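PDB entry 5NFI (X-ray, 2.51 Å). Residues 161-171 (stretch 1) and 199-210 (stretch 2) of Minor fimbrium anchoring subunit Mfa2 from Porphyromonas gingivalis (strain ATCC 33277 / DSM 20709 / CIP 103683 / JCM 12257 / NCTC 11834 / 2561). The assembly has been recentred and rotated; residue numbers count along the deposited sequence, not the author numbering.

Stretch 1 161-171: IKLASSNGSYR
Stretch 2, residues 199-210: FFTTLKLESGHE

Strands 161-165 and 199-202 run almost parallel, their directions 8° apart and their axes 8.6 Å apart at closest approach. This spacing is bridged by side chains rather than by a backbone ladder. Ile161 CA lies 9.2 Å from Phe199 CA, and Leu163 CA 7.6 Å from Phe200 CA. Ser165 CA, at the end of its strand, lies 5.2 Å from Glu210 CA, and in the loops Asn167 CA lies 6.0 Å from Lys204 CA. Together the stretches bury 712 Å².

Within strand 199-202, Phe200 (chi1 m, chi2 83°) points toward stretch 1. Leu163, t/p, places its CB over one face of the Phe200 ring, 4.0 Å from the ring centroid and 19° off the normal, while Leu163 CD2 reaches Phe200 CB at 3.7 Å. Ile161, m/t, sets CG2 3.8 Å from Phe200 CZ. The ring thus packs on Leu163 with one face and meets Ile161 O at its edge, Ile161 O lying 3.3 Å from Phe200 CZ.

Asn167 makes two of the four hydrogen bonds between the stretches. With phi/psi -129/35, chi1 p and chi2 -19°, its buried amide enters the turn after Thr202, where ND2 donates to Thr202 OG1 (3.0 Å, 175°) and Lys204 O (2.8 Å, 153°). Thr202 adopts t and points toward stretch 1. The two amide hydrogens suit this pair of acceptors, and OD1 is satisfied elsewhere in the structure.

Tyr170 (m, chi2 78°) extends its hydroxyl back to the same turn: OH accepts from Lys204 N (2.9 Å) and donates to Asn167 O (2.7 Å). Leu203, m/t, packs CD1 3.8 Å from Tyr170 CE1. Lys204 CB lies at the ring edge, but its chain leads away, ending in a very short salt bridge from NZ to Glu206 OE2 (2.3 Å).

Farther along stretch 2, Glu210 O accepts from Ser166 N (3.2 Å) and also receives a CA-H...O contact from Ser165 CA (3.2 Å). His209, chi1 p and chi2 -100°, turns one ring face to Ser166 O, 3.7 Å from His209 CD2.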

# COMPACT_ATOMS: atom_id res chain seq x y z
N ILE A 161 19.80 -5.81 -4.78
CA ILE A 161 18.42 -5.84 -5.20
C ILE A 161 17.74 -4.53 -4.81
O ILE A 161 17.90 -4.02 -3.69
CB ILE A 161 17.68 -7.04 -4.60
CG1 ILE A 161 18.44 -8.32 -4.97
CG2 ILE A 161 16.25 -7.10 -5.12
CD1 ILE A 161 17.95 -9.59 -4.31
N LYS A 162 17.04 -3.97 -5.79
CA LYS A 162 16.37 -2.70 -5.63
C LYS A 162 14.93 -2.79 -6.07
O LYS A 162 14.60 -3.51 -7.02
CB LYS A 162 17.07 -1.61 -6.43
CG LYS A 162 18.46 -1.30 -5.95
CD LYS A 162 18.98 -0.09 -6.67
CE LYS A 162 20.50 -0.06 -6.65
NZ LYS A 162 21.05 1.24 -7.17
N LEU A 163 14.09 -2.04 -5.38
CA LEU A 163 12.67 -1.98 -5.67
C LEU A 163 12.22 -0.52 -5.74
O LEU A 163 12.16 0.18 -4.71
CB LEU A 163 11.88 -2.73 -4.60
CG LEU A 163 10.36 -2.80 -4.74
CD1 LEU A 163 9.95 -3.67 -5.93
CD2 LEU A 163 9.78 -3.33 -3.46
N ALA A 164 11.92 -0.08 -6.95
CA ALA A 164 11.45 1.28 -7.18
C ALA A 164 9.95 1.29 -7.47
O ALA A 164 9.44 0.43 -8.19
CB ALA A 164 12.20 1.93 -8.30
N SER A 165 9.24 2.27 -6.94
CA SER A 165 7.84 2.38 -7.26
C SER A 165 7.33 3.79 -7.03
O SER A 165 7.67 4.41 -6.04
CB SER A 165 7.04 1.39 -6.43
OG SER A 165 5.66 1.50 -6.71
N SER A 166 6.53 4.29 -7.96
CA SER A 166 5.86 5.58 -7.75
C SER A 166 4.61 5.39 -6.92
O SER A 166 3.51 5.71 -7.38
CB SER A 166 5.51 6.22 -9.09
OG SER A 166 6.69 6.54 -9.80
N ASN A 167 4.77 4.87 -5.71
CA ASN A 167 3.63 4.58 -4.85
C ASN A 167 3.74 5.16 -3.42
O ASN A 167 3.26 4.54 -2.46
CB ASN A 167 3.42 3.06 -4.78
CG ASN A 167 4.57 2.35 -4.10
OD1 ASN A 167 5.66 2.89 -3.99
ND2 ASN A 167 4.33 1.14 -3.62
N GLY A 168 4.34 6.33 -3.27
CA GLY A 168 4.55 6.90 -1.94
C GLY A 168 3.62 8.06 -1.62
O GLY A 168 3.73 8.70 -0.58
N SER A 169 2.69 8.32 -2.53
CA SER A 169 1.81 9.47 -2.39
C SER A 169 0.37 9.08 -2.63
O SER A 169 0.05 8.44 -3.63
CB SER A 169 2.24 10.56 -3.36
OG SER A 169 3.56 10.93 -3.08
N TYR A 170 -0.51 9.46 -1.71
CA TYR A 170 -1.90 9.06 -1.84
C TYR A 170 -2.86 10.23 -1.68
O TYR A 170 -2.65 11.12 -0.84
CB TYR A 170 -2.20 7.94 -0.83
CG TYR A 170 -1.43 6.69 -1.16
CD1 TYR A 170 -0.08 6.60 -0.83
CD2 TYR A 170 -2.03 5.62 -1.82
CE1 TYR A 170 0.67 5.47 -1.16
CE2 TYR A 170 -1.28 4.48 -2.14
CZ TYR A 170 0.08 4.42 -1.81
OH TYR A 170 0.84 3.32 -2.11
N ARG A 171 -3.91 10.22 -2.50
CA ARG A 171 -4.98 11.20 -2.38
C ARG A 171 -5.82 10.89 -1.15
O ARG A 171 -5.58 9.88 -0.48
CB ARG A 171 -5.84 11.21 -3.64
CG ARG A 171 -5.06 11.48 -4.89
CD ARG A 171 -5.97 11.68 -6.08
NE ARG A 171 -5.34 11.19 -7.31
CZ ARG A 171 -4.41 11.86 -7.98
NH1 ARG A 171 -4.01 13.05 -7.54
NH2 ARG A 171 -3.88 11.35 -9.09
N PHE A 199 14.77 -7.99 1.83
CA PHE A 199 13.39 -7.77 2.27
C PHE A 199 12.97 -6.30 2.18
O PHE A 199 13.62 -5.42 2.74
CB PHE A 199 13.21 -8.29 3.69
CG PHE A 199 11.81 -8.09 4.23
CD1 PHE A 199 10.82 -9.00 3.95
CD2 PHE A 199 11.50 -6.97 4.99
CE1 PHE A 199 9.53 -8.81 4.45
CE2 PHE A 199 10.22 -6.77 5.47
CZ PHE A 199 9.24 -7.69 5.21
N PHE A 200 11.87 -6.06 1.47
CA PHE A 200 11.35 -4.71 1.27
C PHE A 200 9.96 -4.57 1.87
O PHE A 200 9.13 -5.48 1.77
CB PHE A 200 11.27 -4.36 -0.22
CG PHE A 200 12.56 -4.52 -0.95
CD1 PHE A 200 12.95 -5.76 -1.43
CD2 PHE A 200 13.38 -3.44 -1.18
CE1 PHE A 200 14.14 -5.91 -2.11
CE2 PHE A 200 14.58 -3.58 -1.86
CZ PHE A 200 14.96 -4.80 -2.32
N THR A 201 9.69 -3.44 2.49
CA THR A 201 8.31 -3.12 2.78
C THR A 201 7.95 -1.91 1.93
O THR A 201 8.50 -0.82 2.10
CB THR A 201 8.06 -2.82 4.27
OG1 THR A 201 8.48 -3.93 5.06
CG2 THR A 201 6.58 -2.60 4.48
N THR A 202 7.03 -2.12 1.00
CA THR A 202 6.66 -1.03 0.13
C THR A 202 5.18 -0.73 0.33
O THR A 202 4.51 -1.42 1.10
CB THR A 202 6.96 -1.35 -1.34
OG1 THR A 202 6.60 -0.24 -2.17
CG2 THR A 202 6.19 -2.58 -1.78
N LEU A 203 4.66 0.28 -0.33
CA LEU A 203 3.25 0.56 -0.18
C LEU A 203 2.52 -0.15 -1.31
O LEU A 203 2.82 -1.31 -1.60
CB LEU A 203 2.99 2.06 -0.14
CG LEU A 203 3.66 2.72 1.07
CD1 LEU A 203 3.49 4.22 1.05
CD2 LEU A 203 3.11 2.14 2.37
N LYS A 204 1.54 0.52 -1.92
CA LYS A 204 0.59 -0.15 -2.80
C LYS A 204 1.22 -0.65 -4.10
O LYS A 204 2.01 0.05 -4.75
CB LYS A 204 -0.59 0.78 -3.12
CG LYS A 204 -1.72 0.16 -3.92
CD LYS A 204 -2.99 0.09 -3.11
CE LYS A 204 -4.21 0.50 -3.93
NZ LYS A 204 -4.48 -0.44 -5.07
N LEU A 205 0.87 -1.88 -4.47
CA LEU A 205 1.34 -2.46 -5.71
C LEU A 205 0.22 -2.53 -6.72
O LEU A 205 -0.62 -3.42 -6.67
CB LEU A 205 1.90 -3.86 -5.47
CG LEU A 205 3.02 -3.88 -4.45
CD1 LEU A 205 3.40 -5.31 -4.16
CD2 LEU A 205 4.20 -3.09 -4.96
N GLU A 206 0.20 -1.60 -7.65
CA GLU A 206 -0.80 -1.69 -8.68
C GLU A 206 -0.24 -1.15 -9.98
O GLU A 206 0.75 -0.45 -10.00
CB GLU A 206 -2.06 -0.92 -8.29
CG GLU A 206 -1.93 0.59 -8.42
CD GLU A 206 -3.12 1.32 -7.84
OE1 GLU A 206 -3.44 2.42 -8.34
OE2 GLU A 206 -3.73 0.81 -6.88
N SER A 207 -0.89 -1.53 -11.06
CA SER A 207 -0.51 -1.10 -12.38
C SER A 207 -0.79 0.37 -12.53
O SER A 207 -1.61 0.92 -11.81
CB SER A 207 -1.27 -1.91 -13.42
OG SER A 207 -2.54 -2.26 -12.89
N GLY A 208 -0.10 1.02 -13.47
CA GLY A 208 -0.42 2.40 -13.82
C GLY A 208 0.76 3.33 -13.68
O GLY A 208 0.67 4.51 -14.03
N HIS A 209 1.87 2.80 -13.17
CA HIS A 209 3.06 3.58 -12.88
C HIS A 209 4.20 2.60 -12.61
O HIS A 209 3.99 1.39 -12.59
CB HIS A 209 2.84 4.49 -11.67
CG HIS A 209 2.19 3.79 -10.52
ND1 HIS A 209 0.84 3.90 -10.25
CD2 HIS A 209 2.69 2.92 -9.61
CE1 HIS A 209 0.55 3.15 -9.20
NE2 HIS A 209 1.65 2.54 -8.80
N GLU A 210 5.39 3.14 -12.38
CA GLU A 210 6.57 2.30 -12.31
C GLU A 210 6.54 1.39 -11.10
O GLU A 210 6.20 1.82 -10.00
CB GLU A 210 7.83 3.17 -12.27
CG GLU A 210 9.12 2.40 -12.23
CD GLU A 210 10.32 3.30 -12.41
OE1 GLU A 210 11.37 3.05 -11.77
OE2 GLU A 210 10.19 4.27 -13.19